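Long-range contact in N-alpha-acetyltransferase 30 (Saccharomyces cerevisiae, PDB 6YGA), which catalyses, as the catalytic subunit of the NatC complex, transfer of an acetyl group from acetyl-CoA to the N-terminal methionine of proteins such as L-A virus GAG: residues 55-68 and 79-91. Sequence-based numbering, arbitrary orientation.
With EDO (1,2-ethanediol), chain K.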
loop_
_atom_site.group_PDB
_atom_site.type_symbol
_atom_site.label_atom_id
_atom_site.label_comp_id
_atom_site.label_asym_id
_atom_site.label_seq_id
_atom_site.Cartn_x
_atom_site.Cartn_y
_atom_site.Cartn_z
ATOM N N SER A 55 17.385 25.964 32.781
ATOM C CA SER A 55 16.647 26.902 31.951
ATOM C C SER A 55 15.874 27.892 32.816
ATOM O O SER A 55 15.630 27.663 34.005
ATOM C CB SER A 55 15.681 26.157 31.030
ATOM O OG SER A 55 14.706 27.031 30.485
ATOM N N GLY A 56 15.483 29.008 32.196
ATOM C CA GLY A 56 14.641 29.969 32.892
ATOM C C GLY A 56 13.318 29.374 33.333
ATOM O O GLY A 56 12.778 29.742 34.379
ATOM N N THR A 57 12.773 28.455 32.536
ATOM C CA THR A 57 11.586 27.692 32.893
ATOM C C THR A 57 12.025 26.263 33.194
ATOM O O THR A 57 12.158 25.448 32.272
ATOM C CB THR A 57 10.547 27.730 31.768
ATOM O OG1 THR A 57 11.180 27.464 30.510
ATOM C CG2 THR A 57 9.863 29.089 31.718
ATOM N N PRO A 58 12.290 25.927 34.460
ATOM C CA PRO A 58 12.951 24.638 34.729
ATOM C C PRO A 58 12.056 23.426 34.531
ATOM O O PRO A 58 12.505 22.433 33.945
ATOM C CB PRO A 58 13.411 24.784 36.190
ATOM C CG PRO A 58 13.469 26.255 36.409
ATOM C CD PRO A 58 12.309 26.798 35.646
ATOM N N ASN A 59 10.813 23.462 35.003
ATOM C CA ASN A 59 9.960 22.283 34.969
ATOM C C ASN A 59 9.084 22.203 33.718
ATOM O O ASN A 59 8.238 21.311 33.627
ATOM C CB ASN A 59 9.095 22.231 36.234
ATOM C CG ASN A 59 8.470 20.869 36.462
ATOM O OD1 ASN A 59 7.248 20.727 36.455
ATOM N ND2 ASN A 59 9.307 19.853 36.652
ATOM N N ILE A 60 9.252 23.107 32.760
ATOM C CA ILE A 60 8.467 22.975 31.527
ATOM C C ILE A 60 9.051 21.832 30.706
ATOM O O ILE A 60 10.289 21.681 30.649
ATOM C CB ILE A 60 8.461 24.294 30.742
ATOM C CG1 ILE A 60 7.467 24.217 29.576
ATOM C CG2 ILE A 60 9.856 24.615 30.237
ATOM C CD1 ILE A 60 7.558 25.379 28.636
ATOM N N PRO A 61 8.231 20.969 30.112
ATOM C CA PRO A 61 8.787 19.899 29.274
ATOM C C PRO A 61 9.300 20.445 27.949
ATOM O O PRO A 61 8.587 21.149 27.232
ATOM C CB PRO A 61 7.598 18.952 29.074
ATOM C CG PRO A 61 6.647 19.275 30.179
ATOM C CD PRO A 61 6.807 20.746 30.408
ATOM N N ILE A 62 10.553 20.107 27.629
ATOM C CA ILE A 62 11.136 20.412 26.324
ATOM C C ILE A 62 11.202 19.186 25.425
ATOM O O ILE A 62 11.566 19.311 24.244
ATOM C CB ILE A 62 12.539 21.044 26.467
ATOM C CG1 ILE A 62 13.415 20.240 27.436
ATOM C CG2 ILE A 62 12.420 22.476 26.947
ATOM C CD1 ILE A 62 14.249 19.149 26.787
ATOM N N GLY A 63 10.870 18.013 25.945
ATOM C CA GLY A 63 10.788 16.807 25.147
ATOM C C GLY A 63 9.974 15.775 25.889
ATOM O O GLY A 63 9.885 15.799 27.121
ATOM N N CYS A 64 9.371 14.865 25.130
ATOM C CA CYS A 64 8.547 13.841 25.753
ATOM C C CYS A 64 8.423 12.640 24.829
ATOM O O CYS A 64 8.621 12.736 23.615
ATOM C CB CYS A 64 7.157 14.378 26.102
ATOM S SG CYS A 64 6.143 14.755 24.662
ATOM N N ILE A 65 8.072 11.509 25.431
ATOM C CA ILE A 65 7.786 10.282 24.699
ATOM C C ILE A 65 6.551 9.649 25.326
ATOM O O ILE A 65 6.396 9.648 26.552
ATOM C CB ILE A 65 9.002 9.328 24.700
ATOM C CG1 ILE A 65 8.743 8.105 23.820
ATOM C CG2 ILE A 65 9.390 8.916 26.121
ATOM C CD1 ILE A 65 9.973 7.239 23.636
ATOM N N VAL A 66 5.651 9.150 24.484
ATOM C CA VAL A 66 4.375 8.596 24.920
ATOM C C VAL A 66 4.288 7.166 24.407
ATOM O O VAL A 66 4.430 6.927 23.200
ATOM C CB VAL A 66 3.192 9.435 24.417
ATOM C CG1 VAL A 66 1.897 8.900 24.981
ATOM C CG2 VAL A 66 3.374 10.895 24.795
ATOM N N CYS A 67 4.055 6.219 25.313
ATOM C CA CYS A 67 4.099 4.803 24.979
ATOM C C CYS A 67 2.901 4.073 25.570
ATOM O O CYS A 67 2.260 4.538 26.514
ATOM C CB CYS A 67 5.396 4.154 25.481
ATOM S SG CYS A 67 6.887 4.979 24.886
ATOM N N LYS A 68 2.610 2.910 24.988
ATOM C CA LYS A 68 1.610 1.985 25.500
ATOM C C LYS A 68 2.159 0.571 25.376
ATOM O O LYS A 68 3.168 0.328 24.709
ATOM C CB LYS A 68 0.280 2.102 24.742
ATOM C CG LYS A 68 0.259 1.316 23.442
ATOM C CD LYS A 68 -1.045 1.482 22.685
ATOM C CE LYS A 68 -1.178 0.435 21.585
ATOM N NZ LYS A 68 -1.318 -0.941 22.144
ATOM N N GLY A 79 5.355 -3.634 23.447
ATOM C CA GLY A 79 5.440 -2.216 23.714
ATOM C C GLY A 79 5.317 -1.412 22.433
ATOM O O GLY A 79 5.673 -1.868 21.347
ATOM N N TYR A 80 4.794 -0.195 22.567
ATOM C CA TYR A 80 4.515 0.649 21.412
ATOM C C TYR A 80 4.887 2.088 21.725
ATOM O O TYR A 80 4.493 2.620 22.767
ATOM C CB TYR A 80 3.037 0.555 21.011
ATOM C CG TYR A 80 2.657 1.442 19.850
ATOM C CD1 TYR A 80 3.072 1.141 18.560
ATOM C CD2 TYR A 80 1.878 2.575 20.044
ATOM C CE1 TYR A 80 2.727 1.948 17.496
ATOM C CE2 TYR A 80 1.526 3.388 18.985
ATOM C CZ TYR A 80 1.954 3.071 17.715
ATOM O OH TYR A 80 1.607 3.879 16.658
ATOM N N ILE A 81 5.648 2.712 20.830
ATOM C CA ILE A 81 6.045 4.109 20.960
ATOM C C ILE A 81 5.098 4.933 20.097
ATOM O O ILE A 81 5.184 4.905 18.864
ATOM C CB ILE A 81 7.510 4.320 20.552
ATOM C CG1 ILE A 81 8.436 3.515 21.470
ATOM C CG2 ILE A 81 7.873 5.797 20.580
ATOM C CD1 ILE A 81 9.910 3.653 21.136
ATOM N N GLY A 82 4.188 5.659 20.740
ATOM C CA GLY A 82 3.186 6.419 20.019
ATOM C C GLY A 82 3.668 7.775 19.546
ATOM O O GLY A 82 3.490 8.130 18.375
HETATM N N MSE A 83 4.278 8.542 20.444
HETATM C CA MSE A 83 4.752 9.882 20.108
HETATM C C MSE A 83 6.134 10.201 20.680
HETATM O O MSE A 83 6.491 9.764 21.774
HETATM C CB MSE A 83 3.754 10.937 20.590
HETATM C CG MSE A 83 2.418 10.904 19.872
HETATM SE SE MSE A 83 1.058 9.854 20.799
HETATM C CE MSE A 83 0.566 11.151 22.175
ATOM N N LEU A 84 6.901 10.978 19.919
ATOM C CA LEU A 84 8.219 11.443 20.335
ATOM C C LEU A 84 8.411 12.850 19.798
ATOM O O LEU A 84 8.420 13.053 18.580
ATOM C CB LEU A 84 9.328 10.518 19.826
ATOM C CG LEU A 84 10.754 10.877 20.257
ATOM C CD1 LEU A 84 10.896 10.805 21.774
ATOM C CD2 LEU A 84 11.762 9.967 19.573
ATOM N N ALA A 85 8.560 13.816 20.698
ATOM C CA ALA A 85 8.727 15.210 20.317
ATOM C C ALA A 85 9.831 15.834 21.156
ATOM O O ALA A 85 9.950 15.550 22.352
ATOM C CB ALA A 85 7.421 15.998 20.487
ATOM N N VAL A 86 10.649 16.665 20.515
ATOM C CA VAL A 86 11.701 17.430 21.176
ATOM C C VAL A 86 11.612 18.861 20.671
ATOM O O VAL A 86 11.480 19.087 19.463
ATOM C CB VAL A 86 13.102 16.841 20.910
ATOM C CG1 VAL A 86 14.188 17.823 21.337
ATOM C CG2 VAL A 86 13.270 15.513 21.636
ATOM N N GLU A 87 11.671 19.821 21.591
ATOM C CA GLU A 87 11.530 21.225 21.228
ATOM C C GLU A 87 12.634 21.646 20.263
ATOM O O GLU A 87 13.769 21.169 20.333
ATOM C CB GLU A 87 11.554 22.096 22.482
ATOM C CG GLU A 87 10.973 23.481 22.287
ATOM C CD GLU A 87 10.536 24.110 23.592
ATOM O OE1 GLU A 87 10.290 23.357 24.557
ATOM O OE2 GLU A 87 10.439 25.354 23.656
ATOM N N SER A 88 12.285 22.559 19.352
ATOM C CA SER A 88 13.185 22.908 18.255
ATOM C C SER A 88 14.507 23.472 18.763
ATOM O O SER A 88 15.567 23.205 18.185
ATOM C CB SER A 88 12.498 23.906 17.321
ATOM O OG SER A 88 13.292 24.174 16.179
ATOM N N THR A 89 14.470 24.252 19.844
ATOM C CA THR A 89 15.692 24.850 20.370
ATOM C C THR A 89 16.616 23.822 21.010
ATOM O O THR A 89 17.822 24.073 21.113
ATOM C CB THR A 89 15.353 25.941 21.389
ATOM O OG1 THR A 89 14.361 25.452 22.300
ATOM C CG2 THR A 89 14.825 27.179 20.690
ATOM N N TYR A 90 16.087 22.674 21.429
ATOM C CA TYR A 90 16.859 21.670 22.148
ATOM C C TYR A 90 17.265 20.489 21.276
ATOM O O TYR A 90 17.767 19.490 21.800
ATOM C CB TYR A 90 16.071 21.176 23.361
ATOM C CG TYR A 90 16.053 22.156 24.510
ATOM C CD1 TYR A 90 15.154 23.214 24.535
ATOM C CD2 TYR A 90 16.943 22.027 25.567
ATOM C CE1 TYR A 90 15.142 24.118 25.585
ATOM C CE2 TYR A 90 16.937 22.921 26.622
ATOM C CZ TYR A 90 16.036 23.963 26.627
ATOM O OH TYR A 90 16.026 24.853 27.675
ATOM N N ARG A 91 17.070 20.576 19.964
ATOM C CA ARG A 91 17.445 19.477 19.089
ATOM C C ARG A 91 18.958 19.432 18.899
ATOM O O ARG A 91 19.653 20.449 18.990
ATOM C CB ARG A 91 16.744 19.609 17.737
ATOM C CG ARG A 91 15.233 19.716 17.848
ATOM C CD ARG A 91 14.535 19.107 16.644
ATOM N NE ARG A 91 13.083 19.100 16.806
ATOM C CZ ARG A 91 12.256 19.929 16.178
ATOM N NH1 ARG A 91 12.731 20.833 15.331
ATOM N NH2 ARG A 91 10.949 19.850 16.390
HETATM C C1 EDO K . 8.111 6.997 16.128
HETATM O O1 EDO K . 8.991 8.100 15.871
HETATM C C2 EDO K . 7.109 7.399 17.202
HETATM O O2 EDO K . 6.339 8.504 16.722
#
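Val-66 O is shared by two backbone donors of the facing strand, Gly-82 N at 2.8 Å and Met-83 N at 3.2 Å, the mark of a classic beta bulge. The first donor comes in almost head-on to the carbonyl; the second uses a lone pair in the carbonyl plane. Gly-82 is the extra residue, its helix-like psi of -49° breaking the extended run and shifting the register by one. The bulge sits in strand 76-86, the fourth strand of the GNAT core, where family members characteristically carry one; in relatives the backbone just past it binds acetyl-CoA, and the same is probable here. Here the carbonyl of Gly-82 takes a weak hydrogen bond from an ethanediol, probably from the crystallisation liquor.

On both sides of the bulge the antiparallel hairpin runs regularly: Cys-64 pairs with Ala-85 and Lys-68 with Tyr-80 through two hydrogen bonds each. Met-83, a selenomethionine, lies alongside Val-66; bends at chi2 and chi3 bring its CE against both methyls, 3.8 Å from CG1 and from CG2. On the other face Leu-84 CD1 leans on Ile-65 CB at 3.8 Å, while Ile-65 CD1 reaches Ile-81 CG2. Where the strands part, Glu-87 N still binds Ile-62 O at 2.7 Å. Ile-62 has CG1 wedged between its backbone N and carbonyl carbon (chi1 48°), which leaves CG2 over one face of the Tyr-90 ring in a CH-pi contact, 3.9 Å from the centroid. The phenol OH bonds to Asp-52.

Helices 13-26 and 33-40 cover the Cys-64, Val-66 and Met-83 face, with Ile-23 and Phe-39 against Val-66. Strand 47-52 flanks the hairpin beyond 61-72, and strand 114-120 lies beyond 76-86, where Tyr-80 OH bonds to Glu-118.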